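Local coordinates for protein chitinase (Jonesia denitrificans, PDB 5VG1) that probably helps break down crystalline chitin as the copper-dependent lytic polysaccharide monooxygenase domain of a larger, multidomain chitinase, at residues T75-T80 with G99-T104. Numbering follows the deposited sequence.
Sequences TAPHNT and GQQPPT. With CU (copper (II) ion), chain C.
The side chain of N79 reaches across to the backbone of G99. Its ND2 donates to G99 O at 3.2 Å, and the N-H points almost straight at the oxygen (162°). G99 O lies close to the plane of the N79 amide, while ND2 is tilted modestly from the carbonyl plane of G99. N79 CG is anti to its own carbonyl carbon (chi1 -63°), which swings the amide over to the 99-104 loop. With an alanine in place of N79, G99 O is likely to lose this donor, and the edge of the contact at G99 would lose its side-chain tie. Next to it the backbones pair: T80 N donates to Q100 O at 3.0 Å, and G99 N gives T80 O a weak bond. N79 CA adds a C-H...O contact to the same Q100 O.

P77 carries the van der Waals side of the contact. Its ring lies alongside the extended chain of Q101, and both point the same way. Q101 CG sits 3.4 Å from P77 O, and Q101 NE2 comes near P77 CG. P77 CB rests 3.4 Å from P102 O, and T104 CG2 meets P77 CG at 4.0 Å. The P102 ring runs at about a right angle to the T80 side chain. P102 CD touches H78 O at 3.1 Å. That oxygen also takes a hydrogen bond from T80 OG1 (2.8 Å), which in turn accepts one from W124 NE1.

P77 centres an inverse gamma turn, and A76 O lies over one face of the H78 ring. The H78 side chain leaves its backbone away from the 99-104 loop, and copper sits at the ring edge, in its plane. H78 NE2 and H1 ND1 both bind the metal, as in the histidine brace of lytic polysaccharide monooxygenases. This contact thus joins the copper-bearing loop to its neighbour on the beta-sandwich.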
ATOM      1  N   THR A  75       3.079   5.145  11.902  1.00 35.98           N
ATOM      2  CA  THR A  75       3.170   5.089  13.354  1.00 36.73           C
ATOM      3  C   THR A  75       4.608   5.092  13.850  1.00 38.37           C
ATOM      4  O   THR A  75       4.853   5.491  14.994  1.00 42.43           O
ATOM      5  CB  THR A  75       2.460   3.838  13.891  1.00 19.47           C
ATOM      6  OG1 THR A  75       3.118   2.659  13.407  1.00 29.66           O
ATOM      7  CG2 THR A  75       1.000   3.818  13.457  1.00 29.03           C
ATOM      8  N   ALA A  76       5.556   4.663  13.018  1.00 18.13           N
ATOM      9  CA  ALA A  76       6.975   4.673  13.369  1.00 32.92           C
ATOM     10  C   ALA A  76       7.747   5.065  12.118  1.00 22.32           C
ATOM     11  O   ALA A  76       8.069   4.217  11.276  1.00 45.19           O
ATOM     12  CB  ALA A  76       7.433   3.316  13.906  1.00 25.04           C
ATOM     13  N   PRO A  77       8.092   6.482  11.945  1.00 28.49           N
ATOM     14  CA  PRO A  77       8.666   6.978  10.676  1.00 32.27           C
ATOM     15  C   PRO A  77      10.147   6.644  10.501  1.00 29.95           C
ATOM     16  O   PRO A  77      11.053   7.414  10.818  1.00 23.33           O
ATOM     17  CB  PRO A  77       8.432   8.487  10.777  1.00 25.34           C
ATOM     18  CG  PRO A  77       8.537   8.768  12.240  1.00 29.63           C
ATOM     19  CD  PRO A  77       7.976   7.554  12.949  1.00 23.55           C
ATOM     20  N   HIS A  78      10.406   5.453   9.971  1.00 39.85           N
ATOM     21  CA  HIS A  78      11.777   5.018   9.747  1.00 48.82           C
ATOM     22  C   HIS A  78      12.427   5.821   8.630  1.00 30.88           C
ATOM     23  O   HIS A  78      11.774   6.207   7.657  1.00 37.92           O
ATOM     24  CB  HIS A  78      11.817   3.531   9.402  1.00 16.80           C
ATOM     25  CG  HIS A  78      11.067   2.670  10.364  1.00 32.41           C
ATOM     26  ND1 HIS A  78      11.397   2.587  11.700  1.00 33.10           N
ATOM     27  CD2 HIS A  78      10.000   1.856  10.188  1.00 37.45           C
ATOM     28  CE1 HIS A  78      10.566   1.757  12.304  1.00 29.65           C
ATOM     29  NE2 HIS A  78       9.709   1.299  11.408  1.00 20.25           N
ATOM     30  N   ASN A  79      13.725   6.077   8.781  1.00 31.06           N
ATOM     31  CA  ASN A  79      14.518   6.603   7.679  1.00 33.63           C
ATOM     32  C   ASN A  79      14.245   5.790   6.422  1.00 34.04           C
ATOM     33  O   ASN A  79      14.219   4.557   6.458  1.00 23.74           O
ATOM     34  CB  ASN A  79      16.005   6.573   8.034  1.00 29.41           C
ATOM     35  CG  ASN A  79      16.338   7.457   9.220  1.00 51.30           C
ATOM     36  OD1 ASN A  79      16.113   7.084  10.371  1.00 27.46           O
ATOM     37  ND2 ASN A  79      16.882   8.635   8.944  1.00 34.08           N
ATOM     38  N   THR A  80      14.038   6.487   5.310  1.00 32.88           N
ATOM     39  CA  THR A  80      13.465   5.889   4.113  1.00 40.98           C
ATOM     40  C   THR A  80      14.362   6.152   2.913  1.00 37.52           C
ATOM     41  O   THR A  80      14.923   7.242   2.773  1.00 34.96           O
ATOM     42  CB  THR A  80      12.055   6.441   3.853  1.00 24.30           C
ATOM     43  OG1 THR A  80      11.189   6.056   4.928  1.00 34.87           O
ATOM     44  CG2 THR A  80      11.480   5.925   2.537  1.00 24.73           C
ATOM     45  N   GLY A  99      17.178   8.907   2.209  1.00 33.74           N
ATOM     46  CA  GLY A  99      17.548   8.328   3.485  1.00 25.58           C
ATOM     47  C   GLY A  99      17.078   9.099   4.696  1.00 36.73           C
ATOM     48  O   GLY A  99      17.544   8.819   5.806  1.00 46.90           O
ATOM     49  N   GLN A 100      16.171  10.055   4.523  1.00 40.33           N
ATOM     50  CA  GLN A 100      15.706  10.888   5.620  1.00 39.78           C
ATOM     51  C   GLN A 100      14.465  10.293   6.283  1.00 45.81           C
ATOM     52  O   GLN A 100      13.777   9.433   5.727  1.00 30.78           O
ATOM     53  CB  GLN A 100      15.398  12.303   5.125  1.00 31.13           C
ATOM     54  CG  GLN A 100      16.575  13.023   4.481  1.00 50.20           C
ATOM     55  CD  GLN A 100      16.182  14.374   3.911  1.00 58.98           C
ATOM     56  OE1 GLN A 100      15.050  14.826   4.084  1.00 50.77           O
ATOM     57  NE2 GLN A 100      17.115  15.022   3.223  1.00 46.04           N
ATOM     58  N   GLN A 101      14.196  10.768   7.494  1.00 33.06           N
ATOM     59  CA  GLN A 101      12.978  10.426   8.224  1.00 20.02           C
ATOM     60  C   GLN A 101      11.786  11.190   7.647  1.00 37.72           C
ATOM     61  O   GLN A 101      11.843  12.419   7.543  1.00 45.77           O
ATOM     62  CB  GLN A 101      13.150  10.750   9.707  1.00 23.89           C
ATOM     63  CG  GLN A 101      11.886  10.675  10.549  1.00 28.02           C
ATOM     64  CD  GLN A 101      12.141  11.052  11.997  1.00 60.19           C
ATOM     65  OE1 GLN A 101      13.193  10.738  12.555  1.00 34.90           O
ATOM     66  NE2 GLN A 101      11.184  11.740  12.608  1.00 51.22           N
ATOM     67  N   PRO A 102      10.701  10.513   7.274  1.00 27.89           N
ATOM     68  CA  PRO A 102       9.551  11.217   6.690  1.00 25.42           C
ATOM     69  C   PRO A 102       8.611  11.739   7.762  1.00 24.97           C
ATOM     70  O   PRO A 102       8.701  11.337   8.932  1.00 30.20           O
ATOM     71  CB  PRO A 102       8.874  10.129   5.847  1.00 16.04           C
ATOM     72  CG  PRO A 102       9.149   8.881   6.611  1.00 36.82           C
ATOM     73  CD  PRO A 102      10.536   9.051   7.191  1.00 29.69           C
ATOM     74  N   PRO A 103       7.691  12.630   7.401  1.00 33.05           N
ATOM     75  CA  PRO A 103       6.651  13.044   8.346  1.00 26.62           C
ATOM     76  C   PRO A 103       5.576  11.977   8.484  1.00 39.52           C
ATOM     77  O   PRO A 103       5.303  11.208   7.558  1.00 44.86           O
ATOM     78  CB  PRO A 103       6.091  14.323   7.712  1.00 30.94           C
ATOM     79  CG  PRO A 103       6.306  14.131   6.249  1.00 30.99           C
ATOM     80  CD  PRO A 103       7.575  13.326   6.107  1.00 19.87           C
ATOM     81  N   THR A 104       4.957  11.941   9.667  1.00 25.10           N
ATOM     82  CA  THR A 104       4.038  10.851   9.984  1.00 35.06           C
ATOM     83  C   THR A 104       2.780  10.906   9.127  1.00 22.86           C
ATOM     84  O   THR A 104       2.151   9.869   8.890  1.00 36.05           O
ATOM     85  CB  THR A 104       3.671  10.877  11.467  1.00 19.60           C
ATOM     86  OG1 THR A 104       3.354  12.217  11.868  1.00 30.48           O
ATOM     87  CG2 THR A 104       4.828  10.340  12.305  1.00 34.03           C
TER
HETATM   88 CU    CU C 201       8.477  -0.415  12.845  1.00 42.88          CU
HETATM   89  O   HOH W   1       8.555  -0.033  15.285  1.00 42.74           O